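Tail spike protein gp49 (Pseudomonas phage LKA1, PDB 4RU4) probably cleaves the O-specific polysaccharide on the Pseudomonas surface as a lyase of the phage tailspike, degrading the host envelope during virus entry. Local coordinates at residues A186-Y191 and P307-R312; A329-H332 and D337-Y340; A349-Q352 and S357-H360. All blocks are in the same frame, centred on the assembly; numbering follows the deposited sequence.

Contacts 2 and 3 lie in the buried interior of the parallel beta-helix, whereas contact 1 is partly buried and sits where the loop 186-191 of the Ig-like region meets the helix from outside. Contacts 2 and 3 hold neighbouring elements: strands 338-341 and 356-359 pair in parallel, and in each contact a tyrosine crosses the interior to donate to a backbone carbonyl. Contact 1 works differently, through a CH-pi contact, a water and salt bridges, with Tyr188 and Asn310 also bonding to a second subunit. It is tied to contact 2 where Tyr188 OH and Arg312 NH2 both meet the Asp337 carboxylate. Away from the annotated calcium site, all three are structural.

Contact 1 (A186-Y191 and P307-R312); sequences ALYAAY and PVRNVR
The seam between the Ig-like region and the flank of the parallel beta-helix is built here on a CH-pi contact, Arg309 lying over the Tyr188 ring. Arg309 CD stands 3.4 Å from the ring centroid and 17° off its normal, displaced toward the rim, and Arg309 NE comes 3.4 Å from Tyr188 CB. The two side chains slide past each other in opposite directions with ring and guanidinium planes 21° apart, the CD methylene over the ring and the guanidinium over Tyr188 CB. An extended chain from CG to NE (chi3 178°) carries the guanidinium back past Tyr188 CB toward Ala189 CB, 4.4 Å from Arg309 NH2. Water 1 joins the same nitrogen to Tyr191: it accepts from Arg309 NH2 at 2.9 Å, in the guanidinium plane, and donates to Tyr191 OH at 2.9 Å. Arg309 NE forms a salt bridge with Glu336, and NH1 bonds to Gly168 O. At the far end of the ring, Tyr188 OH lies 4.0 Å from Asn310 CB but bonds to Asp337 and to Tyr346 of the second subunit. The contact places the loop between strands 180-183 and 197-202 against the short strand 308-309, which pairs in parallel with 335-336.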
loop_
_atom_site.group_PDB
_atom_site.type_symbol
_atom_site.label_atom_id
_atom_site.label_comp_id
_atom_site.label_asym_id
_atom_site.label_seq_id
_atom_site.Cartn_x
_atom_site.Cartn_y
_atom_site.Cartn_z
ATOM N N ALA B 186 -3.593 23.305 5.813
ATOM C CA ALA B 186 -4.942 23.890 5.946
ATOM C C ALA B 186 -5.709 23.339 7.159
ATOM O O ALA B 186 -5.631 22.154 7.479
ATOM C CB ALA B 186 -5.722 23.650 4.664
ATOM N N LEU B 187 -6.446 24.215 7.839
ATOM C CA LEU B 187 -7.299 23.788 8.947
ATOM C C LEU B 187 -8.339 22.760 8.503
ATOM O O LEU B 187 -8.961 22.923 7.450
ATOM C CB LEU B 187 -8.022 24.994 9.557
ATOM C CG LEU B 187 -7.197 26.047 10.326
ATOM C CD1 LEU B 187 -8.125 27.156 10.775
ATOM C CD2 LEU B 187 -6.433 25.463 11.556
ATOM N N TYR B 188 -8.531 21.715 9.314
ATOM C CA TYR B 188 -9.585 20.729 9.077
ATOM C C TYR B 188 -10.971 21.317 9.358
ATOM O O TYR B 188 -11.951 20.868 8.784
ATOM C CB TYR B 188 -9.414 19.522 9.989
ATOM C CG TYR B 188 -8.370 18.539 9.496
ATOM C CD1 TYR B 188 -7.032 18.687 9.847
ATOM C CD2 TYR B 188 -8.733 17.465 8.677
ATOM C CE1 TYR B 188 -6.065 17.798 9.416
ATOM C CE2 TYR B 188 -7.766 16.540 8.247
ATOM C CZ TYR B 188 -6.435 16.735 8.617
ATOM O OH TYR B 188 -5.462 15.869 8.185
ATOM N N ALA B 189 -11.055 22.305 10.241
ATOM C CA ALA B 189 -12.358 22.823 10.680
ATOM C C ALA B 189 -12.353 24.325 10.869
ATOM O O ALA B 189 -11.289 24.963 10.952
ATOM C CB ALA B 189 -12.818 22.117 12.016
ATOM N N ALA B 190 -13.560 24.872 10.972
ATOM C CA ALA B 190 -13.778 26.291 11.191
ATOM C C ALA B 190 -13.934 26.500 12.686
ATOM O O ALA B 190 -14.418 25.598 13.388
ATOM C CB ALA B 190 -15.078 26.722 10.468
ATOM N N TYR B 191 -13.540 27.676 13.177
ATOM C CA TYR B 191 -13.654 28.025 14.599
ATOM C C TYR B 191 -14.198 29.440 14.771
ATOM O O TYR B 191 -13.745 30.373 14.083
ATOM C CB TYR B 191 -12.298 27.918 15.303
ATOM C CG TYR B 191 -11.736 26.529 15.145
ATOM C CD1 TYR B 191 -12.227 25.479 15.911
ATOM C CD2 TYR B 191 -10.776 26.260 14.175
ATOM C CE1 TYR B 191 -11.752 24.194 15.741
ATOM C CE2 TYR B 191 -10.303 24.968 13.977
ATOM C CZ TYR B 191 -10.792 23.933 14.764
ATOM O OH TYR B 191 -10.324 22.642 14.565
ATOM N N PRO B 307 -9.649 16.438 18.362
ATOM C CA PRO B 307 -9.782 15.206 17.587
ATOM C C PRO B 307 -8.438 14.615 17.148
ATOM O O PRO B 307 -7.432 15.303 17.029
ATOM C CB PRO B 307 -10.573 15.660 16.349
ATOM C CG PRO B 307 -11.433 16.819 16.887
ATOM C CD PRO B 307 -10.434 17.544 17.746
ATOM N N VAL B 308 -8.454 13.319 16.900
ATOM C CA VAL B 308 -7.262 12.606 16.534
ATOM C C VAL B 308 -7.180 12.675 15.011
ATOM O O VAL B 308 -8.096 12.188 14.334
ATOM C CB VAL B 308 -7.402 11.137 16.971
ATOM C CG1 VAL B 308 -6.237 10.306 16.416
ATOM C CG2 VAL B 308 -7.505 11.052 18.488
ATOM N N ARG B 309 -6.104 13.251 14.465
ATOM C CA ARG B 309 -6.039 13.463 13.008
ATOM C C ARG B 309 -4.702 13.123 12.377
ATOM O O ARG B 309 -3.669 13.386 12.966
ATOM C CB ARG B 309 -6.366 14.923 12.669
ATOM C CG ARG B 309 -7.824 15.316 12.963
ATOM C CD ARG B 309 -8.136 16.603 12.228
ATOM N NE ARG B 309 -9.521 17.076 12.369
ATOM C CZ ARG B 309 -9.954 17.875 13.338
ATOM N NH1 ARG B 309 -9.138 18.297 14.311
ATOM N NH2 ARG B 309 -11.217 18.277 13.330
ATOM N N ASN B 310 -4.744 12.604 11.149
ATOM C CA ASN B 310 -3.534 12.227 10.391
ATOM C C ASN B 310 -2.644 11.314 11.205
ATOM O O ASN B 310 -1.421 11.417 11.164
ATOM C CB ASN B 310 -2.735 13.439 9.856
ATOM C CG ASN B 310 -1.666 13.031 8.814
ATOM O OD1 ASN B 310 -1.887 12.130 7.999
ATOM N ND2 ASN B 310 -0.486 13.649 8.892
ATOM N N VAL B 311 -3.265 10.394 11.938
ATOM C CA VAL B 311 -2.499 9.362 12.637
ATOM C C VAL B 311 -2.614 8.083 11.815
ATOM O O VAL B 311 -3.713 7.653 11.445
ATOM C CB VAL B 311 -2.940 9.175 14.120
ATOM C CG1 VAL B 311 -2.057 8.130 14.810
ATOM C CG2 VAL B 311 -2.894 10.531 14.884
ATOM N N ARG B 312 -1.456 7.518 11.474
ATOM C CA ARG B 312 -1.390 6.447 10.497
ATOM C C ARG B 312 -0.758 5.198 11.113
ATOM O O ARG B 312 0.364 5.256 11.598
ATOM C CB ARG B 312 -0.579 6.927 9.283
ATOM C CG ARG B 312 -1.031 8.284 8.781
ATOM C CD ARG B 312 -2.411 8.162 8.086
ATOM N NE ARG B 312 -2.848 9.466 7.589
ATOM C CZ ARG B 312 -3.977 9.661 6.902
ATOM N NH1 ARG B 312 -4.788 8.640 6.637
ATOM N NH2 ARG B 312 -4.288 10.878 6.471
HETATM O O HOH W 1 -12.136 20.378 15.097
#

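Contact 2 (A329-H332 and D337-Y340); sequences ADFH and DCSY
Tyr340 OH donates to the backbone carbonyl Asp330 O at 2.9 Å, the hydrogen bond that joins 329-332 to 337-340. The donor is tilted 30° from the carbonyl plane, while the carbonyl oxygen itself lies in the plane of the tyrosine ring, at its edge. With CG beside the backbone N and anti to the carbonyl carbon (chi1 -72°), Tyr340 projects from its strand across to the other segment.

Two apolar groups hold the ring. Ala329 CB sits over one face, 3.9 Å from the Tyr340 centroid, as a CH-pi contact. Phe331 meets Tyr340 in an offset edge-to-face pair, with the tyrosine edge turned toward the phenylalanine face, centroids 4.9 Å apart and planes at 62°. The closest atoms of this pair are Phe331 CZ and Tyr340 CE1, 3.3 Å apart. Two residues earlier in the strand, Cys338 CB packs 3.5 Å from Phe331 CE1, and Cys338 SG makes an oblique sulfur-aromatic contact with the same ring.

The touching parts, 329 to 331 and 338 to 340, run almost exactly antiparallel, and alternation along both chains turns Ala329, Phe331, Cys338 and Tyr340 inward. Asp330 CB leaves the chain on the side away from 337-340; its OD2 accepts from His332 ND1 at 2.8 Å on the syn side, and its OD1 bonds to His327. The phenol-to-carbonyl bond implies that the buried tyrosine hydroxyl is given an acceptor among neighbours that are otherwise largely apolar and aromatic.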
loop_
_atom_site.group_PDB
_atom_site.type_symbol
_atom_site.label_atom_id
_atom_site.label_comp_id
_atom_site.label_asym_id
_atom_site.label_seq_id
_atom_site.Cartn_x
_atom_site.Cartn_y
_atom_site.Cartn_z
ATOM N N ALA B 329 -8.602 -3.617 15.992
ATOM C CA ALA B 329 -8.058 -2.339 15.503
ATOM C C ALA B 329 -9.069 -1.243 15.758
ATOM O O ALA B 329 -10.175 -1.315 15.244
ATOM C CB ALA B 329 -7.742 -2.418 14.029
ATOM N N ASP B 330 -8.699 -0.239 16.558
ATOM C CA ASP B 330 -9.698 0.744 17.005
ATOM C C ASP B 330 -9.419 2.180 16.520
ATOM O O ASP B 330 -8.270 2.589 16.375
ATOM C CB ASP B 330 -9.823 0.714 18.550
ATOM C CG ASP B 330 -10.687 1.835 19.077
ATOM O OD1 ASP B 330 -11.933 1.640 19.155
ATOM O OD2 ASP B 330 -10.139 2.933 19.373
ATOM N N PHE B 331 -10.490 2.906 16.208
ATOM C CA PHE B 331 -10.524 4.362 16.262
ATOM C C PHE B 331 -11.786 4.697 17.057
ATOM O O PHE B 331 -12.830 4.078 16.830
ATOM C CB PHE B 331 -10.726 4.973 14.871
ATOM C CG PHE B 331 -9.574 4.782 13.927
ATOM C CD1 PHE B 331 -8.358 5.420 14.154
ATOM C CD2 PHE B 331 -9.731 4.025 12.765
ATOM C CE1 PHE B 331 -7.301 5.263 13.282
ATOM C CE2 PHE B 331 -8.664 3.873 11.885
ATOM C CZ PHE B 331 -7.450 4.515 12.138
ATOM N N HIS B 332 -11.727 5.680 17.955
ATOM C CA HIS B 332 -12.966 6.218 18.554
ATOM C C HIS B 332 -13.609 7.316 17.682
ATOM O O HIS B 332 -13.019 7.784 16.691
ATOM C CB HIS B 332 -12.700 6.762 19.972
ATOM C CG HIS B 332 -12.673 5.703 21.022
ATOM N ND1 HIS B 332 -11.929 4.548 20.887
ATOM C CD2 HIS B 332 -13.290 5.621 22.225
ATOM C CE1 HIS B 332 -12.102 3.793 21.961
ATOM N NE2 HIS B 332 -12.910 4.426 22.792
ATOM N N ASP B 337 -9.653 11.480 9.361
ATOM C CA ASP B 337 -8.529 11.437 8.430
ATOM C C ASP B 337 -7.425 10.584 9.044
ATOM O O ASP B 337 -6.281 11.005 9.168
ATOM C CB ASP B 337 -7.999 12.854 8.105
ATOM C CG ASP B 337 -6.984 12.860 6.962
ATOM O OD1 ASP B 337 -6.982 11.909 6.146
ATOM O OD2 ASP B 337 -6.185 13.820 6.872
ATOM N N CYS B 338 -7.783 9.381 9.469
ATOM C CA CYS B 338 -6.785 8.452 9.995
ATOM C C CYS B 338 -6.928 7.127 9.256
ATOM O O CYS B 338 -7.956 6.875 8.630
ATOM C CB CYS B 338 -7.035 8.206 11.476
ATOM S SG CYS B 338 -6.720 9.609 12.555
ATOM N N SER B 339 -5.923 6.245 9.361
ATOM C CA SER B 339 -5.997 4.973 8.641
ATOM C C SER B 339 -5.115 3.890 9.233
ATOM O O SER B 339 -4.155 4.185 9.974
ATOM C CB SER B 339 -5.622 5.152 7.147
ATOM O OG SER B 339 -4.327 5.746 6.980
ATOM N N TYR B 340 -5.480 2.639 8.921
ATOM C CA TYR B 340 -4.579 1.474 9.040
ATOM C C TYR B 340 -4.202 1.077 7.605
ATOM O O TYR B 340 -5.059 1.016 6.724
ATOM C CB TYR B 340 -5.261 0.281 9.749
ATOM C CG TYR B 340 -5.482 0.464 11.247
ATOM C CD1 TYR B 340 -6.529 1.223 11.725
ATOM C CD2 TYR B 340 -4.636 -0.142 12.178
ATOM C CE1 TYR B 340 -6.725 1.408 13.113
ATOM C CE2 TYR B 340 -4.837 0.031 13.560
ATOM C CZ TYR B 340 -5.880 0.802 14.005
ATOM O OH TYR B 340 -6.079 1.000 15.348
#

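Contact 3 (A349-Q352 and S357-H360); sequences ATWQ and SYRH
Tyr358 reaches across to strand 349-352 and donates its OH to Thr350 O at 2.7 Å. Its CG lies beside the backbone N, anti to the carbonyl carbon (chi1 -70°), as the ring leaves its strand for 349-352. The carbonyl oxygen lies at the tyrosine edge, in the ring plane. Ala349 CB approaches the ring obliquely, 3.6 Å from Tyr358 CE2. Also at the edge, Trp351 CD1 lies 4.1 Å from Tyr358 CE1. The indole five-membered ring and the phenol form an oblique pair, inclined at 55° with centroids 6.0 Å apart.

A second shell surrounds these groups. Tyr340 lies against Tyr358 with its ring nearly parallel, while Phe382 and Phe422 meet the indole of Trp351. Thr350 CB leaves its strand on the side away from 357-360; OG1 accepts from Gln352 NE2 at 3.1 Å and also bonds to Ile373 O. The strand axes come within 8.6 Å and run 144° apart, so the strands face each other through side chains. Strand 349-352 pairs with 372-377, and 356-359 with 338-341 and 380-385. Inward-facing residues from two walls, with like side chains overlapping between turns, are characteristic of the pectate-lyase-like right-handed parallel beta-helix.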
loop_
_atom_site.group_PDB
_atom_site.type_symbol
_atom_site.label_atom_id
_atom_site.label_comp_id
_atom_site.label_asym_id
_atom_site.label_seq_id
_atom_site.Cartn_x
_atom_site.Cartn_y
_atom_site.Cartn_z
ATOM N N ALA B 349 -12.002 -4.908 12.953
ATOM C CA ALA B 349 -11.624 -3.506 12.886
ATOM C C ALA B 349 -12.880 -2.613 12.903
ATOM O O ALA B 349 -14.012 -3.112 12.872
ATOM C CB ALA B 349 -10.781 -3.253 11.630
ATOM N N THR B 350 -12.692 -1.294 12.952
ATOM C CA THR B 350 -13.856 -0.430 13.116
ATOM C C THR B 350 -13.784 0.872 12.316
ATOM O O THR B 350 -12.710 1.433 12.102
ATOM C CB THR B 350 -14.092 -0.061 14.626
ATOM O OG1 THR B 350 -15.340 0.640 14.774
ATOM C CG2 THR B 350 -12.997 0.864 15.104
ATOM N N TRP B 351 -14.953 1.336 11.887
ATOM C CA TRP B 351 -15.120 2.656 11.298
ATOM C C TRP B 351 -15.847 3.503 12.342
ATOM O O TRP B 351 -16.962 3.162 12.723
ATOM C CB TRP B 351 -16.062 2.530 10.105
ATOM C CG TRP B 351 -15.481 2.135 8.783
ATOM C CD1 TRP B 351 -14.209 2.368 8.300
ATOM C CD2 TRP B 351 -16.188 1.452 7.746
ATOM N NE1 TRP B 351 -14.104 1.881 7.003
ATOM C CE2 TRP B 351 -15.314 1.344 6.636
ATOM C CE3 TRP B 351 -17.497 0.966 7.635
ATOM C CZ2 TRP B 351 -15.694 0.748 5.444
ATOM C CZ3 TRP B 351 -17.883 0.378 6.439
ATOM C CH2 TRP B 351 -16.981 0.269 5.363
ATOM N N GLN B 352 -15.240 4.607 12.771
ATOM C CA GLN B 352 -15.861 5.549 13.687
ATOM C C GLN B 352 -15.329 6.942 13.317
ATOM O O GLN B 352 -14.242 7.064 12.751
ATOM C CB GLN B 352 -15.461 5.225 15.143
ATOM C CG GLN B 352 -15.724 3.792 15.545
ATOM C CD GLN B 352 -15.643 3.542 17.040
ATOM O OE1 GLN B 352 -15.841 4.449 17.844
ATOM N NE2 GLN B 352 -15.379 2.274 17.421
ATOM N N SER B 357 -9.939 5.075 6.732
ATOM C CA SER B 357 -9.704 4.075 5.689
ATOM C C SER B 357 -8.884 2.916 6.242
ATOM O O SER B 357 -8.052 3.119 7.149
ATOM C CB SER B 357 -8.976 4.695 4.489
ATOM O OG SER B 357 -9.522 5.969 4.157
ATOM N N TYR B 358 -9.139 1.723 5.703
ATOM C CA TYR B 358 -8.258 0.561 5.840
ATOM C C TYR B 358 -7.768 0.245 4.436
ATOM O O TYR B 358 -8.585 0.110 3.519
ATOM C CB TYR B 358 -9.031 -0.638 6.427
ATOM C CG TYR B 358 -9.372 -0.404 7.866
ATOM C CD1 TYR B 358 -10.470 0.367 8.214
ATOM C CD2 TYR B 358 -8.554 -0.901 8.887
ATOM C CE1 TYR B 358 -10.777 0.626 9.567
ATOM C CE2 TYR B 358 -8.833 -0.635 10.224
ATOM C CZ TYR B 358 -9.956 0.123 10.557
ATOM O OH TYR B 358 -10.244 0.411 11.877
ATOM N N ARG B 359 -6.451 0.140 4.248
ATOM C CA ARG B 359 -5.884 -0.054 2.912
ATOM C C ARG B 359 -4.919 -1.224 2.904
ATOM O O ARG B 359 -3.941 -1.219 3.662
ATOM C CB ARG B 359 -5.107 1.178 2.461
ATOM C CG ARG B 359 -5.902 2.483 2.539
ATOM C CD ARG B 359 -5.013 3.668 2.150
ATOM N NE ARG B 359 -5.807 4.843 1.790
ATOM C CZ ARG B 359 -5.900 5.963 2.504
ATOM N NH1 ARG B 359 -5.219 6.112 3.639
ATOM N NH2 ARG B 359 -6.667 6.960 2.066
ATOM N N HIS B 360 -5.170 -2.197 2.029
ATOM C CA HIS B 360 -4.266 -3.350 1.923
ATOM C C HIS B 360 -4.025 -3.998 3.285
ATOM O O HIS B 360 -2.898 -4.422 3.585
ATOM C CB HIS B 360 -2.943 -2.928 1.261
ATOM C CG HIS B 360 -3.036 -2.808 -0.241
ATOM N ND1 HIS B 360 -2.098 -2.148 -1.011
ATOM C CD2 HIS B 360 -3.970 -3.275 -1.109
ATOM C CE1 HIS B 360 -2.453 -2.208 -2.285
ATOM N NE2 HIS B 360 -3.575 -2.899 -2.374
#